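Local coordinates for salivary cystatin-L (Ixodes scapularis, PDB 4ZM8), which inhibits host cysteine proteases such as cathepsins L and S, contributing to suppression of the host's immune response to tick salivary proteins and so supporting successful feeding, at the interface of chains A and B. Coordinates in Å, arbitrary orientation; residue numbers count along the deposited sequence, not the author numbering. Chains: chain A/B, Putative secreted cystatin.

The four contacts sample a domain-swapped dimer, whose strand 45-68 runs unbroken from end to end, each end combining both chains into one cystatin fold. Between centres of C-alpha atoms, contacts 1 and 4 lie about 14 Å apart and share helix 17-32 of chain A; contacts 2 and 3, about 12 Å apart, share strand 39-43 of chain B and the end of strand 45-68 of chain A; contacts 1 and 2 are about 55 Å apart. Contact 2 is partly the twin of contact 1, pairing residues 38-40 with 70-71, chains exchanged. The dimer forms in vitro, probably not in vivo, and is predicted to be inactive.

Contact 1: the interface of chains A and B. Residues chain A 32, 37-40; chain B 70-72, 74, 76.
A:Phe40 is inserted between B:Leu72 and B:Tyr76, and this aromatic and aliphatic packing is the apolar part of the contact. The CD2 methyl of B:Leu72 lies over one face of the phenyl ring, 3.7 Å from its centroid. B:Tyr76 covers the opposite face with its CB. With CG anti to the backbone N (chi1 178°), the tyrosine turns its ring edge to A:Phe40, the planes 72° apart and CD2 of B:Tyr76 3.4 Å from CG of A:Phe40. The same B:Leu72 methyl also touches CA of A:Ala32, 3.7 Å away at the end of helix 17-32, so the leucine is wedged between helix and strand.

Hydrogen bonds of the backbone fix the register. N of B:Leu72 donates to O of A:Thr38 at 2.8 Å, and N of A:Phe40 donates to O of B:Cys70 at 3.2 Å. They flank an antiparallel bridge between A:His39 and B:Glu71.

Polar side chains secure each side internally. OG1 of A:Thr38 meets ND1 of A:His39 at 3.0 Å in the imidazole plane, which should restrain the ring, while OG of B:Ser74 donates to O of B:Glu71. The site joins strand 39-43 of one chain to the partner's segment 70-76, helping to close the two-chain fold at this end.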
loop_
_atom_site.group_PDB
_atom_site.type_symbol
_atom_site.label_atom_id
_atom_site.label_comp_id
_atom_site.label_asym_id
_atom_site.label_seq_id
_atom_site.Cartn_x
_atom_site.Cartn_y
_atom_site.Cartn_z
ATOM N N ALA A 32 5.328 12.210 16.586
ATOM C CA ALA A 32 6.680 12.744 16.455
ATOM C C ALA A 32 6.820 13.551 15.181
ATOM O O ALA A 32 7.240 14.700 15.199
ATOM C CB ALA A 32 7.686 11.621 16.467
ATOM N N LYS A 37 3.337 20.105 17.394
ATOM C CA LYS A 37 3.514 19.214 18.530
ATOM C C LYS A 37 4.890 19.396 19.162
ATOM O O LYS A 37 5.892 19.466 18.459
ATOM C CB LYS A 37 3.326 17.758 18.090
ATOM C CG LYS A 37 2.123 17.049 18.707
ATOM C CD LYS A 37 0.799 17.695 18.326
ATOM C CE LYS A 37 -0.403 17.015 19.004
ATOM N NZ LYS A 37 -0.478 17.259 20.493
ATOM N N THR A 38 4.932 19.487 20.488
ATOM C CA THR A 38 6.197 19.514 21.216
ATOM C C THR A 38 6.396 18.239 22.041
ATOM O O THR A 38 7.527 17.819 22.273
ATOM C CB THR A 38 6.287 20.723 22.141
ATOM O OG1 THR A 38 5.185 20.698 23.053
ATOM C CG2 THR A 38 6.239 22.006 21.333
ATOM N N HIS A 39 5.294 17.629 22.475
ATOM C CA HIS A 39 5.334 16.366 23.223
ATOM C C HIS A 39 4.908 15.166 22.379
ATOM O O HIS A 39 4.241 15.322 21.350
ATOM C CB HIS A 39 4.432 16.446 24.462
ATOM C CG HIS A 39 4.916 17.404 25.505
ATOM N ND1 HIS A 39 5.057 18.753 25.267
ATOM C CD2 HIS A 39 5.296 17.209 26.790
ATOM C CE1 HIS A 39 5.502 19.347 26.359
ATOM N NE2 HIS A 39 5.652 18.434 27.300
ATOM N N PHE A 40 5.267 13.969 22.826
ATOM C CA PHE A 40 4.671 12.767 22.249
ATOM C C PHE A 40 3.201 12.674 22.624
ATOM O O PHE A 40 2.799 13.103 23.714
ATOM C CB PHE A 40 5.379 11.497 22.725
ATOM C CG PHE A 40 6.778 11.372 22.237
ATOM C CD1 PHE A 40 7.034 10.962 20.945
ATOM C CD2 PHE A 40 7.842 11.668 23.069
ATOM C CE1 PHE A 40 8.325 10.851 20.496
ATOM C CE2 PHE A 40 9.133 11.557 22.623
ATOM C CZ PHE A 40 9.373 11.148 21.335
ATOM N N CYS B 70 6.164 13.255 27.949
ATOM C CA CYS B 70 7.501 13.288 27.360
ATOM C C CYS B 70 7.683 14.353 26.284
ATOM O O CYS B 70 6.762 14.680 25.549
ATOM C CB CYS B 70 7.844 11.927 26.762
ATOM S SG CYS B 70 8.131 10.652 27.970
ATOM N N GLU B 71 8.886 14.885 26.168
ATOM C CA GLU B 71 9.117 15.850 25.116
ATOM C C GLU B 71 9.606 15.117 23.890
ATOM O O GLU B 71 10.151 14.019 23.991
ATOM C CB GLU B 71 10.117 16.911 25.553
ATOM C CG GLU B 71 9.752 17.559 26.858
ATOM C CD GLU B 71 9.942 19.053 26.825
ATOM O OE1 GLU B 71 9.138 19.733 26.152
ATOM O OE2 GLU B 71 10.889 19.550 27.467
ATOM N N LEU B 72 9.407 15.727 22.729
ATOM C CA LEU B 72 9.865 15.143 21.487
ATOM C C LEU B 72 11.385 14.976 21.526
ATOM O O LEU B 72 11.945 14.089 20.872
ATOM C CB LEU B 72 9.423 15.996 20.297
ATOM C CG LEU B 72 7.954 15.813 19.926
ATOM C CD1 LEU B 72 7.569 16.633 18.707
ATOM C CD2 LEU B 72 7.655 14.323 19.712
ATOM N N SER B 74 13.056 13.765 23.787
ATOM C CA SER B 74 13.448 12.606 24.585
ATOM C C SER B 74 13.064 11.298 23.901
ATOM O O SER B 74 12.310 11.289 22.940
ATOM C CB SER B 74 12.819 12.667 25.988
ATOM O OG SER B 74 11.562 11.997 26.046
ATOM N N TYR B 76 11.047 8.037 23.554
ATOM C CA TYR B 76 9.714 7.651 23.983
ATOM C C TYR B 76 9.743 6.292 24.658
ATOM O O TYR B 76 10.249 5.325 24.107
ATOM C CB TYR B 76 8.746 7.640 22.790
ATOM C CG TYR B 76 7.324 7.209 23.120
ATOM C CD1 TYR B 76 6.980 5.859 23.190
ATOM C CD2 TYR B 76 6.327 8.151 23.349
ATOM C CE1 TYR B 76 5.701 5.462 23.487
ATOM C CE2 TYR B 76 5.033 7.761 23.635
ATOM C CZ TYR B 76 4.723 6.415 23.710
ATOM O OH TYR B 76 3.431 6.017 24.000
#

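Contact 2: the interface of chains A and B. Residues chain A 67-71; chain B 38-40.
B:His39, the residue with most surface buried here, stands across the backbone of A:Ser68 to A:Cys70 with a glutamate of chain A to either hand. Its CG is anti to the carbonyl carbon (chi1 -67°), which brings the ring edge up to the peptide joining A:Thr69 and A:Cys70. CD2 of B:His39 comes 3.2 Å from O of A:Cys70.

A:Glu71 reaches the imidazole from above. Its chain bends at chi2 (-89°), and the carboxylate oxygen OE1 hangs over the rim of one face, 3.1 Å from NE2 of B:His39. A:Glu67 comes as an extended chain to the opposite face, its OE1 3.2 Å from ND1 of B:His39 and likewise well off the ring plane. Such oxygens are badly placed for in-plane N-H groups, so both contacts are perhaps mainly electrostatic. The same ND1 pairs with OG1 of B:Thr38 at 3.1 Å. Two carboxylates so near would tend to favour a positively charged imidazole.

Beside the histidine, O of B:Phe40 accepts two bonds from A:Ser68: from N at 2.8 Å, nearly along the C=O axis, and from the hydroxyl OG, which sits above the carbonyl plane. The site seats the exchanged strand 39-43 against the end of the partner's long strand 45-68.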
loop_
_atom_site.group_PDB
_atom_site.type_symbol
_atom_site.label_atom_id
_atom_site.label_comp_id
_atom_site.label_asym_id
_atom_site.label_seq_id
_atom_site.Cartn_x
_atom_site.Cartn_y
_atom_site.Cartn_z
ATOM N N GLU A 67 0.502 2.406 -28.523
ATOM C CA GLU A 67 -0.912 2.624 -28.838
ATOM C C GLU A 67 -1.424 1.400 -29.603
ATOM O O GLU A 67 -0.733 0.883 -30.481
ATOM C CB GLU A 67 -1.092 3.929 -29.642
ATOM C CG GLU A 67 -2.550 4.334 -29.980
ATOM C CD GLU A 67 -2.688 5.750 -30.580
ATOM O OE1 GLU A 67 -3.821 6.155 -30.932
ATOM O OE2 GLU A 67 -1.671 6.468 -30.703
ATOM N N SER A 68 -2.601 0.898 -29.242
ATOM C CA SER A 68 -3.125 -0.308 -29.899
ATOM C C SER A 68 -4.143 0.023 -30.975
ATOM O O SER A 68 -4.518 1.179 -31.181
ATOM C CB SER A 68 -3.772 -1.252 -28.895
ATOM O OG SER A 68 -4.913 -0.637 -28.340
ATOM N N THR A 69 -4.597 -1.002 -31.668
ATOM C CA THR A 69 -5.554 -0.782 -32.744
ATOM C C THR A 69 -6.973 -0.488 -32.214
ATOM O O THR A 69 -7.797 0.081 -32.930
ATOM C CB THR A 69 -5.588 -1.983 -33.682
ATOM O OG1 THR A 69 -5.779 -3.175 -32.909
ATOM C CG2 THR A 69 -4.274 -2.090 -34.429
ATOM N N CYS A 70 -7.224 -0.836 -30.949
ATOM C CA CYS A 70 -8.556 -0.766 -30.352
ATOM C C CYS A 70 -8.939 0.548 -29.653
ATOM O O CYS A 70 -8.150 1.138 -28.913
ATOM C CB CYS A 70 -8.713 -1.902 -29.351
ATOM S SG CYS A 70 -8.401 -3.521 -30.044
ATOM N N GLU A 71 -10.182 0.974 -29.881
ATOM C CA GLU A 71 -10.751 2.127 -29.191
ATOM C C GLU A 71 -11.015 1.784 -27.740
ATOM O O GLU A 71 -11.203 0.621 -27.397
ATOM C CB GLU A 71 -12.059 2.583 -29.838
ATOM C CG GLU A 71 -12.068 2.608 -31.361
ATOM C CD GLU A 71 -11.611 3.923 -31.939
ATOM O OE1 GLU A 71 -10.567 4.449 -31.490
ATOM O OE2 GLU A 71 -12.307 4.430 -32.850
ATOM N N THR B 38 -7.760 7.966 -26.763
ATOM C CA THR B 38 -8.775 7.439 -27.676
ATOM C C THR B 38 -8.645 5.914 -27.808
ATOM O O THR B 38 -9.631 5.214 -28.006
ATOM C CB THR B 38 -8.683 8.092 -29.091
ATOM O OG1 THR B 38 -7.330 8.052 -29.573
ATOM C CG2 THR B 38 -9.163 9.545 -29.064
ATOM N N HIS B 39 -7.424 5.406 -27.676
ATOM C CA HIS B 39 -7.151 3.975 -27.778
ATOM C C HIS B 39 -6.549 3.386 -26.503
ATOM O O HIS B 39 -5.823 4.068 -25.778
ATOM C CB HIS B 39 -6.183 3.692 -28.937
ATOM C CG HIS B 39 -6.751 3.976 -30.289
ATOM N ND1 HIS B 39 -6.920 5.254 -30.770
ATOM C CD2 HIS B 39 -7.201 3.143 -31.258
ATOM C CE1 HIS B 39 -7.445 5.196 -31.981
ATOM N NE2 HIS B 39 -7.624 3.928 -32.302
ATOM N N PHE B 40 -6.833 2.109 -26.259
ATOM C CA PHE B 40 -6.023 1.320 -25.348
ATOM C C PHE B 40 -4.540 1.330 -25.755
ATOM O O PHE B 40 -4.205 1.283 -26.944
ATOM C CB PHE B 40 -6.490 -0.130 -25.301
ATOM C CG PHE B 40 -7.831 -0.318 -24.689
ATOM C CD1 PHE B 40 -8.000 -0.226 -23.319
ATOM C CD2 PHE B 40 -8.931 -0.636 -25.484
ATOM C CE1 PHE B 40 -9.240 -0.412 -22.753
ATOM C CE2 PHE B 40 -10.185 -0.827 -24.918
ATOM C CZ PHE B 40 -10.336 -0.720 -23.553
#

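Contact 3: the interface of chains A and B. Residues chain A 63-66, 83, 89; chain B 27, 42-45.
A:Lys64 and A:Ala66 on one chain, and B:Thr42, B:Ala44 and B:Glu45 on the other, form the first shell, an antiparallel ladder of backbone hydrogen bonds. A:Ala66 pairs with B:Thr42 in both directions, N of B:Thr42 giving to O of A:Ala66 at 2.8 Å and N of A:Ala66 giving to O of B:Thr42 at 3.1 Å. Further along, N of A:Lys64 donates to O of B:Glu45 at 2.7 Å in an almost straight bond (172° at the hydrogen). O of A:Lys64 takes N of B:Ala44 at 2.7 Å and, weakly, N of B:Glu45, a bulge-like irregularity where strand 39-43 passes into strand 45-68.

Side chains flank this ladder. The methyl CB of B:Ala44 lies over the rim of one face of the A:His89 ring, 3.9 Å from CD2, and also touches CB of A:Lys64. A:Lys64 and B:Glu45 run side by side, pointing the same way; their charged ends approach without touching, and some electrostatic attraction is likely. B:Thr42 holds OG1 anti to the backbone N (chi1 -169°), which turns CG2 toward A:Pro83, 3.6 Å from its CA.

Outermost, B:Thr27 of helix 17-31 meets the other side of the strand: its OG1 is 3.6 Å from CD1 of A:Leu63, and its CG2 faces CG1 of A:Val65 tip to tip. The site therefore lies where the cystatin sheet, built here from both chains, wraps round its helix.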
loop_
_atom_site.group_PDB
_atom_site.type_symbol
_atom_site.label_atom_id
_atom_site.label_comp_id
_atom_site.label_asym_id
_atom_site.label_seq_id
_atom_site.Cartn_x
_atom_site.Cartn_y
_atom_site.Cartn_z
ATOM N N LEU A 63 8.171 -2.483 -19.166
ATOM C CA LEU A 63 7.430 -2.727 -20.393
ATOM C C LEU A 63 7.766 -1.773 -21.508
ATOM O O LEU A 63 8.055 -0.604 -21.268
ATOM C CB LEU A 63 5.924 -2.629 -20.141
ATOM C CG LEU A 63 5.341 -3.571 -19.108
ATOM C CD1 LEU A 63 3.853 -3.337 -19.028
ATOM C CD2 LEU A 63 5.677 -5.005 -19.485
ATOM N N LYS A 64 7.694 -2.288 -22.728
ATOM C CA LYS A 64 7.584 -1.452 -23.915
ATOM C C LYS A 64 6.096 -1.294 -24.223
ATOM O O LYS A 64 5.388 -2.282 -24.400
ATOM C CB LYS A 64 8.320 -2.073 -25.104
ATOM C CG LYS A 64 9.824 -2.088 -24.990
ATOM C CD LYS A 64 10.390 -0.686 -25.083
ATOM C CE LYS A 64 11.899 -0.701 -24.891
ATOM N NZ LYS A 64 12.558 -1.784 -25.698
ATOM N N VAL A 65 5.626 -0.057 -24.273
ATOM C CA VAL A 65 4.207 0.219 -24.450
ATOM C C VAL A 65 3.945 0.920 -25.790
ATOM O O VAL A 65 4.748 1.729 -26.243
ATOM C CB VAL A 65 3.695 1.063 -23.261
ATOM C CG1 VAL A 65 2.249 1.454 -23.434
ATOM C CG2 VAL A 65 3.853 0.276 -21.995
ATOM N N ALA A 66 2.832 0.590 -26.435
ATOM C CA ALA A 66 2.465 1.200 -27.714
ATOM C C ALA A 66 0.943 1.313 -27.886
ATOM O O ALA A 66 0.194 0.430 -27.438
ATOM C CB ALA A 66 3.063 0.403 -28.858
ATOM N N PRO A 83 -0.132 -3.903 -31.099
ATOM C CA PRO A 83 0.501 -2.589 -31.211
ATOM C C PRO A 83 0.478 -2.034 -32.635
ATOM O O PRO A 83 0.880 -2.726 -33.576
ATOM C CB PRO A 83 1.937 -2.855 -30.737
ATOM C CG PRO A 83 2.125 -4.309 -30.856
ATOM C CD PRO A 83 0.808 -4.921 -30.604
ATOM N N HIS A 89 7.185 3.453 -29.161
ATOM C CA HIS A 89 7.244 2.623 -27.965
ATOM C C HIS A 89 7.738 3.451 -26.770
ATOM O O HIS A 89 8.620 4.298 -26.928
ATOM C CB HIS A 89 8.171 1.422 -28.186
ATOM C CG HIS A 89 7.737 0.492 -29.288
ATOM N ND1 HIS A 89 6.602 0.692 -30.046
ATOM C CD2 HIS A 89 8.287 -0.658 -29.743
ATOM C CE1 HIS A 89 6.473 -0.294 -30.914
ATOM N NE2 HIS A 89 7.482 -1.127 -30.749
ATOM N N THR B 27 -1.754 -2.897 -18.543
ATOM C CA THR B 27 -1.601 -1.851 -19.550
ATOM C C THR B 27 -2.948 -1.390 -20.087
ATOM O O THR B 27 -3.170 -0.197 -20.293
ATOM C CB THR B 27 -0.718 -2.335 -20.712
ATOM O OG1 THR B 27 0.514 -2.833 -20.184
ATOM C CG2 THR B 27 -0.445 -1.218 -21.701
ATOM N N THR B 42 -1.049 -0.999 -25.405
ATOM C CA THR B 42 -0.810 -2.423 -25.273
ATOM C C THR B 42 0.651 -2.716 -25.037
ATOM O O THR B 42 1.473 -1.809 -24.944
ATOM C CB THR B 42 -1.273 -3.213 -26.508
ATOM O OG1 THR B 42 -1.262 -4.623 -26.220
ATOM C CG2 THR B 42 -0.360 -2.928 -27.693
ATOM N N VAL B 43 0.949 -4.002 -24.912
ATOM C CA VAL B 43 2.296 -4.471 -24.685
ATOM C C VAL B 43 3.060 -4.638 -25.999
ATOM O O VAL B 43 2.624 -5.369 -26.895
ATOM C CB VAL B 43 2.284 -5.804 -23.939
ATOM C CG1 VAL B 43 3.698 -6.337 -23.791
ATOM C CG2 VAL B 43 1.604 -5.638 -22.589
ATOM N N ALA B 44 4.190 -3.947 -26.119
ATOM C CA ALA B 44 5.101 -4.169 -27.234
ATOM C C ALA B 44 6.094 -5.217 -26.808
ATOM O O ALA B 44 6.557 -6.016 -27.627
ATOM C CB ALA B 44 5.818 -2.893 -27.640
ATOM N N GLU B 45 6.407 -5.220 -25.514
ATOM C CA GLU B 45 7.422 -6.120 -24.981
ATOM C C GLU B 45 7.516 -6.095 -23.464
ATOM O O GLU B 45 7.580 -5.026 -22.848
ATOM C CB GLU B 45 8.804 -5.776 -25.570
ATOM C CG GLU B 45 9.964 -6.485 -24.896
ATOM C CD GLU B 45 11.110 -6.720 -25.845
ATOM O OE1 GLU B 45 10.960 -7.584 -26.758
ATOM O OE2 GLU B 45 12.153 -6.032 -25.677
#

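Contact 4: the interface of chains A and B. Residues chain A 26-27, 30; chain B 90, 106, 108-109.
This is an apolar packing of helix 17-32 of chain A against the C-terminal loop of chain B, with flanking strand residues, and it ties the swapped helix to the partner's half of the fold. Its centre is A:Trp30 against B:Phe109. The phenyl ring stacks on the six-membered ring of the indole, with planes 8° apart and centroids 4.6 Å apart, so the overlap is offset. The offset lets CB of B:Phe109 settle over the middle of the same indole face, 3.4 Å from CE2 of A:Trp30. CG of A:Trp30 is anti to the backbone N (chi1 173°); the indole extends from the helix and the phenylalanine crosses it obliquely, ring over ring.

The phenyl tip points at the helix: CZ of B:Phe109 is 3.8 Å from CA of A:Thr27, whose side chain crosses it at about a right angle. At the neighbouring A:Ala26, one turn from A:Trp30, the CG2 methyl of B:Val106 presses on CA at 3.7 Å. B:Pro108 borders the pyrrole end of the indole, its CA 3.9 Å from NE1 of A:Trp30, and B:Arg90 the benzene end.

In the monomer an equivalent packing would presumably be made within one chain; here the site gives the exchanged helix its hydrophobic seat.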
loop_
_atom_site.group_PDB
_atom_site.type_symbol
_atom_site.label_atom_id
_atom_site.label_comp_id
_atom_site.label_asym_id
_atom_site.label_seq_id
_atom_site.Cartn_x
_atom_site.Cartn_y
_atom_site.Cartn_z
ATOM N N ALA A 26 2.694 2.855 17.129
ATOM C CA ALA A 26 1.994 3.684 16.158
ATOM C C ALA A 26 1.850 5.131 16.617
ATOM O O ALA A 26 2.066 6.046 15.839
ATOM C CB ALA A 26 0.619 3.101 15.859
ATOM N N THR A 27 1.470 5.329 17.876
ATOM C CA THR A 27 1.198 6.668 18.403
ATOM C C THR A 27 2.453 7.514 18.572
ATOM O O THR A 27 2.472 8.693 18.209
ATOM C CB THR A 27 0.493 6.613 19.765
ATOM O OG1 THR A 27 -0.686 5.806 19.665
ATOM C CG2 THR A 27 0.093 7.998 20.182
ATOM N N TRP A 30 3.884 8.333 14.973
ATOM C CA TRP A 30 3.112 9.246 14.158
ATOM C C TRP A 30 3.208 10.682 14.664
ATOM O O TRP A 30 3.502 11.585 13.894
ATOM C CB TRP A 30 1.651 8.802 14.089
ATOM C CG TRP A 30 0.794 9.808 13.388
ATOM C CD1 TRP A 30 0.706 10.016 12.039
ATOM C CD2 TRP A 30 -0.083 10.759 13.999
ATOM N NE1 TRP A 30 -0.178 11.034 11.776
ATOM C CE2 TRP A 30 -0.677 11.508 12.964
ATOM C CE3 TRP A 30 -0.430 11.046 15.319
ATOM C CZ2 TRP A 30 -1.586 12.523 13.209
ATOM C CZ3 TRP A 30 -1.338 12.062 15.562
ATOM C CH2 TRP A 30 -1.901 12.787 14.515
ATOM N N ARG B 90 -8.607 12.057 22.233
ATOM C CA ARG B 90 -9.123 12.150 20.866
ATOM C C ARG B 90 -9.305 10.752 20.330
ATOM O O ARG B 90 -8.448 9.892 20.512
ATOM C CB ARG B 90 -8.177 12.919 19.940
ATOM C CG ARG B 90 -7.520 14.130 20.552
ATOM C CD ARG B 90 -6.758 14.916 19.503
ATOM N NE ARG B 90 -5.600 14.216 18.931
ATOM C CZ ARG B 90 -4.408 14.114 19.523
ATOM N NH1 ARG B 90 -4.202 14.640 20.737
ATOM N NH2 ARG B 90 -3.418 13.481 18.907
ATOM N N VAL B 106 2.949 2.783 9.705
ATOM C CA VAL B 106 1.848 3.373 10.444
ATOM C C VAL B 106 1.090 4.390 9.607
ATOM O O VAL B 106 1.559 5.501 9.390
ATOM C CB VAL B 106 2.368 4.043 11.728
ATOM C CG1 VAL B 106 1.261 4.838 12.424
ATOM C CG2 VAL B 106 2.954 2.991 12.642
ATOM N N PRO B 108 -1.325 7.282 8.439
ATOM C CA PRO B 108 -1.608 8.558 9.089
ATOM C C PRO B 108 -2.888 8.536 9.900
ATOM O O PRO B 108 -3.955 8.236 9.373
ATOM C CB PRO B 108 -1.724 9.541 7.911
ATOM C CG PRO B 108 -1.821 8.675 6.674
ATOM C CD PRO B 108 -1.046 7.445 7.003
ATOM N N PHE B 109 -2.755 8.867 11.181
ATOM C CA PHE B 109 -3.873 8.960 12.109
ATOM C C PHE B 109 -4.995 9.850 11.611
ATOM O O PHE B 109 -4.777 10.996 11.205
ATOM C CB PHE B 109 -3.394 9.496 13.457
ATOM C CG PHE B 109 -2.827 8.453 14.358
ATOM C CD1 PHE B 109 -2.041 7.424 13.854
ATOM C CD2 PHE B 109 -3.054 8.514 15.718
ATOM C CE1 PHE B 109 -1.505 6.462 14.696
ATOM C CE2 PHE B 109 -2.526 7.555 16.568
ATOM C CZ PHE B 109 -1.751 6.522 16.051
#